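Local coordinates for Cyclo(L-leucyl-L-phenylalanyl) synthase (Streptomyces noursei, PDB 3OQV), which catalyses the ATP-independent formation of cyclo(L-phenylalanyl-L-leucyl), an intermediate in albonoursin biosynthesis, from two aminoacyl-tRNAs, at residues A[147-159]-A[172-186]. Residues are numbered along the deposited sequence; the frame is centred on the assembly and turned at random.
Sequences TACEDMVRAVVMN and LRAGLNYVLAEAPLF. With DTD (dithiane diol), chain B; PO4 (phosphate ion), chain C.
Glu182, which meets Met152 across the contact, has its backbone O gripped by two amides, Leu185 N at 2.9 Å and Phe186 N at 3.3 Å. Its carboxylate OE1 lies 3.4 Å from the Met152 CE methyl and 2.8 Å from O4 of a phosphate ion, probably from the crystallisation liquor. Met152 gets there because its CG stands anti to the backbone N (chi1 -166°) and the chain beyond is extended, crossing Glu182 at about a right angle. On the way, its SD makes a Met-aromatic contact with Phe186, 4.2 Å from the ring centroid and 37° off the normal, an oblique approach. Cys149 SG meets the edge of the same ring.

Further along, the helices interlock as knobs into holes. Val153 sits among Leu172, Gly175, Leu176 and Val179, with its CG2 3.5 Å from Leu176 CA; Val179 fits among Cys149, Met152, Val153 and Val156. Gly175 permits the closeness: its CA is 5.1 Å from Val153 CA, and a CB there would collide with Val153 CG1. The segment axes approach to 8.7 Å and cross at 116°.

Val156 divides its branches, CG2 against Val179 CG2 and CG1 touching Tyr178 CD2 obliquely. The phosphate lies at the Tyr178 ring edge, in its plane. Exchanging Tyr178 for an alanine would probably open a gap beside Val156 CG1 and deprive the phosphate of a polar neighbour.

By similarity, Tyr178 could bind aminoacyl-tRNA and Glu182 could be critical in catalysis, both within the probable substrate-binding run 178-182. Helix 169-193 supplies Glu182 to the dithiane diol pocket, which includes Ser37, the inferred nucleophile; helix 143-158 packs against it, Met152 CE and Val156 CG2 nearing the phosphate, consistent with a place beside the catalytic pocket of this Rossmann-fold cyclodipeptide synthase.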
loop_
_atom_site.group_PDB
_atom_site.type_symbol
_atom_site.label_atom_id
_atom_site.label_comp_id
_atom_site.label_asym_id
_atom_site.label_seq_id
_atom_site.Cartn_x
_atom_site.Cartn_y
_atom_site.Cartn_z
ATOM N N THR A 147 8.935 -0.061 16.294
ATOM C CA THR A 147 8.793 1.390 16.375
ATOM C C THR A 147 8.448 1.999 15.020
ATOM O O THR A 147 7.593 2.882 14.927
ATOM C CB THR A 147 10.081 2.054 16.900
ATOM O OG1 THR A 147 10.332 1.609 18.237
ATOM C CG2 THR A 147 9.940 3.572 16.889
ATOM N N ALA A 148 9.118 1.510 13.977
ATOM C CA ALA A 148 8.908 1.980 12.608
ATOM C C ALA A 148 7.488 1.692 12.129
ATOM O O ALA A 148 6.818 2.565 11.590
ATOM C CB ALA A 148 9.919 1.335 11.667
ATOM N N CYS A 149 7.043 0.456 12.316
ATOM C CA CYS A 149 5.657 0.107 12.045
ATOM C C CYS A 149 4.705 0.988 12.826
ATOM O O CYS A 149 3.721 1.467 12.288
ATOM C CB CYS A 149 5.397 -1.356 12.376
ATOM S SG CYS A 149 6.107 -2.478 11.167
ATOM N N GLU A 150 5.017 1.218 14.098
ATOM C CA GLU A 150 4.139 1.986 14.967
ATOM C C GLU A 150 4.054 3.437 14.514
ATOM O O GLU A 150 2.981 4.040 14.516
ATOM C CB GLU A 150 4.634 1.905 16.418
ATOM C CG GLU A 150 4.473 0.522 17.036
ATOM C CD GLU A 150 5.203 0.356 18.364
ATOM O OE1 GLU A 150 5.902 1.299 18.800
ATOM O OE2 GLU A 150 5.074 -0.727 18.977
ATOM N N ASP A 151 5.184 3.994 14.090
ATOM C CA ASP A 151 5.178 5.329 13.497
ATOM C C ASP A 151 4.290 5.394 12.267
ATOM O O ASP A 151 3.522 6.344 12.086
ATOM C CB ASP A 151 6.605 5.782 13.155
ATOM C CG ASP A 151 7.431 6.092 14.396
ATOM O OD1 ASP A 151 6.833 6.294 15.485
ATOM O OD2 ASP A 151 8.679 6.120 14.286
ATOM N N MET A 152 4.360 4.349 11.450
ATOM C CA MET A 152 3.479 4.220 10.306
ATOM C C MET A 152 2.015 4.131 10.718
ATOM O O MET A 152 1.165 4.741 10.083
ATOM C CB MET A 152 3.840 2.990 9.465
ATOM C CG MET A 152 3.175 3.003 8.103
ATOM S SD MET A 152 3.764 1.673 7.044
ATOM C CE MET A 152 2.577 1.783 5.715
ATOM N N VAL A 153 1.729 3.343 11.755
ATOM C CA VAL A 153 0.373 3.286 12.304
ATOM C C VAL A 153 -0.160 4.688 12.637
ATOM O O VAL A 153 -1.276 5.049 12.260
ATOM C CB VAL A 153 0.285 2.362 13.541
ATOM C CG1 VAL A 153 -1.063 2.543 14.254
ATOM C CG2 VAL A 153 0.491 0.886 13.130
ATOM N N ARG A 154 0.657 5.489 13.302
ATOM C CA ARG A 154 0.246 6.836 13.656
ATOM C C ARG A 154 -0.020 7.691 12.430
ATOM O O ARG A 154 -0.990 8.449 12.402
ATOM C CB ARG A 154 1.280 7.491 14.573
ATOM C CG ARG A 154 1.455 6.736 15.878
ATOM C CD ARG A 154 2.156 7.546 16.959
ATOM N NE ARG A 154 2.062 6.833 18.232
ATOM C CZ ARG A 154 1.122 7.043 19.150
ATOM N NH1 ARG A 154 0.264 8.048 19.023
ATOM N NH2 ARG A 154 1.089 6.288 20.237
ATOM N N ALA A 155 0.818 7.546 11.406
ATOM C CA ALA A 155 0.595 8.263 10.154
ATOM C C ALA A 155 -0.703 7.840 9.482
ATOM O O ALA A 155 -1.445 8.681 8.992
ATOM C CB ALA A 155 1.789 8.099 9.199
ATOM N N VAL A 156 -0.987 6.538 9.470
ATOM C CA VAL A 156 -2.250 6.051 8.928
ATOM C C VAL A 156 -3.427 6.633 9.707
ATOM O O VAL A 156 -4.391 7.127 9.117
ATOM C CB VAL A 156 -2.339 4.505 8.985
ATOM C CG1 VAL A 156 -3.751 4.041 8.650
ATOM C CG2 VAL A 156 -1.307 3.861 8.052
ATOM N N VAL A 157 -3.351 6.564 11.033
ATOM C CA VAL A 157 -4.438 7.042 11.873
ATOM C C VAL A 157 -4.644 8.535 11.660
ATOM O O VAL A 157 -5.757 8.990 11.391
ATOM C CB VAL A 157 -4.160 6.778 13.375
ATOM C CG1 VAL A 157 -5.148 7.552 14.230
ATOM C CG2 VAL A 157 -4.268 5.284 13.677
ATOM N N MET A 158 -3.555 9.290 11.746
ATOM C CA MET A 158 -3.647 10.742 11.791
ATOM C C MET A 158 -4.100 11.285 10.444
ATOM O O MET A 158 -4.532 12.429 10.336
ATOM C CB MET A 158 -2.308 11.358 12.205
ATOM C CG MET A 158 -1.947 11.110 13.672
ATOM S SD MET A 158 -3.089 11.889 14.849
ATOM C CE MET A 158 -3.721 13.245 13.852
ATOM N N ASN A 159 -4.088 10.424 9.436
ATOM C CA ASN A 159 -4.392 10.852 8.081
ATOM C C ASN A 159 -5.608 10.146 7.501
ATOM O O ASN A 159 -5.887 10.256 6.307
ATOM C CB ASN A 159 -3.172 10.676 7.170
ATOM C CG ASN A 159 -2.011 11.591 7.560
ATOM O OD1 ASN A 159 -2.164 12.813 7.623
ATOM N ND2 ASN A 159 -0.852 10.997 7.843
ATOM N N LEU A 172 -5.503 2.820 17.152
ATOM C CA LEU A 172 -4.155 2.274 17.058
ATOM C C LEU A 172 -4.184 0.786 16.740
ATOM O O LEU A 172 -3.372 0.297 15.962
ATOM C CB LEU A 172 -3.388 2.509 18.360
ATOM C CG LEU A 172 -3.210 3.984 18.744
ATOM C CD1 LEU A 172 -2.544 4.094 20.095
ATOM C CD2 LEU A 172 -2.398 4.738 17.683
ATOM N N ARG A 173 -5.125 0.074 17.346
ATOM C CA ARG A 173 -5.303 -1.349 17.072
ATOM C C ARG A 173 -5.739 -1.576 15.632
ATOM O O ARG A 173 -5.137 -2.383 14.911
ATOM C CB ARG A 173 -6.323 -1.967 18.034
ATOM C CG ARG A 173 -6.623 -3.439 17.751
ATOM C CD ARG A 173 -7.846 -3.908 18.523
ATOM N NE ARG A 173 -7.600 -3.946 19.961
ATOM C CZ ARG A 173 -7.022 -4.962 20.595
ATOM N NH1 ARG A 173 -6.633 -6.039 19.920
ATOM N NH2 ARG A 173 -6.835 -4.903 21.907
ATOM N N ALA A 174 -6.767 -0.847 15.209
ATOM C CA ALA A 174 -7.178 -0.844 13.810
ATOM C C ALA A 174 -5.995 -0.545 12.884
ATOM O O ALA A 174 -5.822 -1.203 11.856
ATOM C CB ALA A 174 -8.304 0.162 13.582
ATOM N N GLY A 175 -5.222 0.485 13.222
ATOM C CA GLY A 175 -4.118 0.907 12.368
ATOM C C GLY A 175 -3.023 -0.142 12.318
ATOM O O GLY A 175 -2.409 -0.379 11.273
ATOM N N LEU A 176 -2.778 -0.776 13.455
ATOM C CA LEU A 176 -1.776 -1.815 13.533
ATOM C C LEU A 176 -2.136 -3.008 12.649
ATOM O O LEU A 176 -1.304 -3.488 11.874
ATOM C CB LEU A 176 -1.582 -2.259 14.985
ATOM C CG LEU A 176 -0.466 -3.280 15.222
ATOM C CD1 LEU A 176 0.863 -2.803 14.645
ATOM C CD2 LEU A 176 -0.330 -3.567 16.725
ATOM N N ASN A 177 -3.374 -3.481 12.762
ATOM C CA ASN A 177 -3.868 -4.554 11.904
ATOM C C ASN A 177 -3.654 -4.214 10.434
ATOM O O ASN A 177 -3.255 -5.061 9.632
ATOM C CB ASN A 177 -5.359 -4.787 12.152
ATOM C CG ASN A 177 -5.630 -5.430 13.490
ATOM O OD1 ASN A 177 -4.738 -6.005 14.098
ATOM N ND2 ASN A 177 -6.878 -5.391 13.924
ATOM N N TYR A 178 -4.002 -2.979 10.089
ATOM C CA TYR A 178 -3.901 -2.462 8.733
ATOM C C TYR A 178 -2.441 -2.476 8.267
ATOM O O TYR A 178 -2.128 -2.918 7.162
ATOM C CB TYR A 178 -4.458 -1.030 8.718
ATOM C CG TYR A 178 -4.516 -0.384 7.356
ATOM C CD1 TYR A 178 -5.639 -0.522 6.542
ATOM C CD2 TYR A 178 -3.474 0.407 6.903
ATOM C CE1 TYR A 178 -5.687 0.063 5.286
ATOM C CE2 TYR A 178 -3.516 0.999 5.648
ATOM C CZ TYR A 178 -4.623 0.823 4.848
ATOM O OH TYR A 178 -4.668 1.425 3.606
ATOM N N VAL A 179 -1.549 -1.998 9.122
ATOM C CA VAL A 179 -0.159 -1.810 8.726
ATOM C C VAL A 179 0.571 -3.158 8.662
ATOM O O VAL A 179 1.324 -3.408 7.722
ATOM C CB VAL A 179 0.575 -0.857 9.682
ATOM C CG1 VAL A 179 2.106 -1.062 9.595
ATOM C CG2 VAL A 179 0.200 0.607 9.372
ATOM N N LEU A 180 0.306 -4.039 9.626
ATOM C CA LEU A 180 0.879 -5.385 9.597
ATOM C C LEU A 180 0.456 -6.215 8.384
ATOM O O LEU A 180 1.208 -7.079 7.953
ATOM C CB LEU A 180 0.580 -6.158 10.892
ATOM C CG LEU A 180 1.243 -5.573 12.139
ATOM C CD1 LEU A 180 0.993 -6.450 13.359
ATOM C CD2 LEU A 180 2.740 -5.351 11.921
ATOM N N ALA A 181 -0.772 -6.018 7.898
ATOM C CA ALA A 181 -1.203 -6.626 6.638
ATOM C C ALA A 181 -0.374 -6.145 5.435
ATOM O O ALA A 181 -0.170 -6.893 4.481
ATOM C CB ALA A 181 -2.713 -6.385 6.396
ATOM N N GLU A 182 0.046 -4.881 5.466
ATOM C CA GLU A 182 0.802 -4.257 4.366
ATOM C C GLU A 182 2.287 -4.603 4.421
ATOM O O GLU A 182 3.003 -4.489 3.421
ATOM C CB GLU A 182 0.654 -2.734 4.433
ATOM C CG GLU A 182 -0.742 -2.233 4.055
ATOM C CD GLU A 182 -0.782 -0.724 3.873
ATOM O OE1 GLU A 182 -0.118 -0.017 4.653
ATOM O OE2 GLU A 182 -1.428 -0.239 2.919
ATOM N N ALA A 183 2.745 -5.001 5.602
ATOM C CA ALA A 183 4.175 -5.083 5.890
ATOM C C ALA A 183 4.955 -6.055 4.995
ATOM O O ALA A 183 6.088 -5.756 4.617
ATOM C CB ALA A 183 4.405 -5.415 7.368
ATOM N N PRO A 184 4.378 -7.235 4.688
ATOM C CA PRO A 184 5.044 -8.123 3.726
ATOM C C PRO A 184 5.421 -7.407 2.430
ATOM O O PRO A 184 6.487 -7.675 1.854
ATOM C CB PRO A 184 3.983 -9.197 3.462
ATOM C CG PRO A 184 3.278 -9.314 4.815
ATOM C CD PRO A 184 3.193 -7.874 5.299
ATOM N N LEU A 185 4.575 -6.481 1.997
ATOM C CA LEU A 185 4.817 -5.752 0.753
ATOM C C LEU A 185 5.912 -4.693 0.900
ATOM O O LEU A 185 6.754 -4.540 0.013
ATOM C CB LEU A 185 3.525 -5.121 0.223
ATOM C CG LEU A 185 2.581 -6.112 -0.479
ATOM C CD1 LEU A 185 2.003 -7.101 0.527
ATOM C CD2 LEU A 185 1.452 -5.391 -1.198
ATOM N N PHE A 186 5.956 -4.014 2.045
ATOM C CA PHE A 186 6.993 -3.011 2.232
ATOM C C PHE A 186 8.325 -3.530 2.787
ATOM O O PHE A 186 9.357 -2.898 2.598
ATOM C CB PHE A 186 6.482 -1.708 2.900
ATOM C CG PHE A 186 5.988 -1.867 4.323
ATOM C CD1 PHE A 186 6.885 -1.973 5.373
ATOM C CD2 PHE A 186 4.642 -1.669 4.621
ATOM C CE1 PHE A 186 6.442 -2.033 6.687
ATOM C CE2 PHE A 186 4.189 -1.700 5.944
ATOM C CZ PHE A 186 5.093 -1.846 6.976
HETATM S S1 DTD B . 2.620 -0.774 0.641
HETATM C C1 DTD B . 2.764 0.939 1.028
HETATM C C2 DTD B . 1.979 1.718 -0.019
HETATM O O2 DTD B . 2.446 3.072 -0.072
HETATM C C3 DTD B . 0.490 1.646 0.307
HETATM O O3 DTD B . -0.194 2.832 -0.119
HETATM C C4 DTD B . -0.147 0.429 -0.354
HETATM S S4 DTD B . 0.717 -1.050 0.080
HETATM P P PO4 C . -1.360 3.233 3.426
HETATM O O1 PO4 C . -2.442 4.079 4.058
HETATM O O2 PO4 C . -2.012 2.051 2.738
HETATM O O3 PO4 C . -0.569 4.057 2.447
HETATM O O4 PO4 C . -0.441 2.736 4.524
#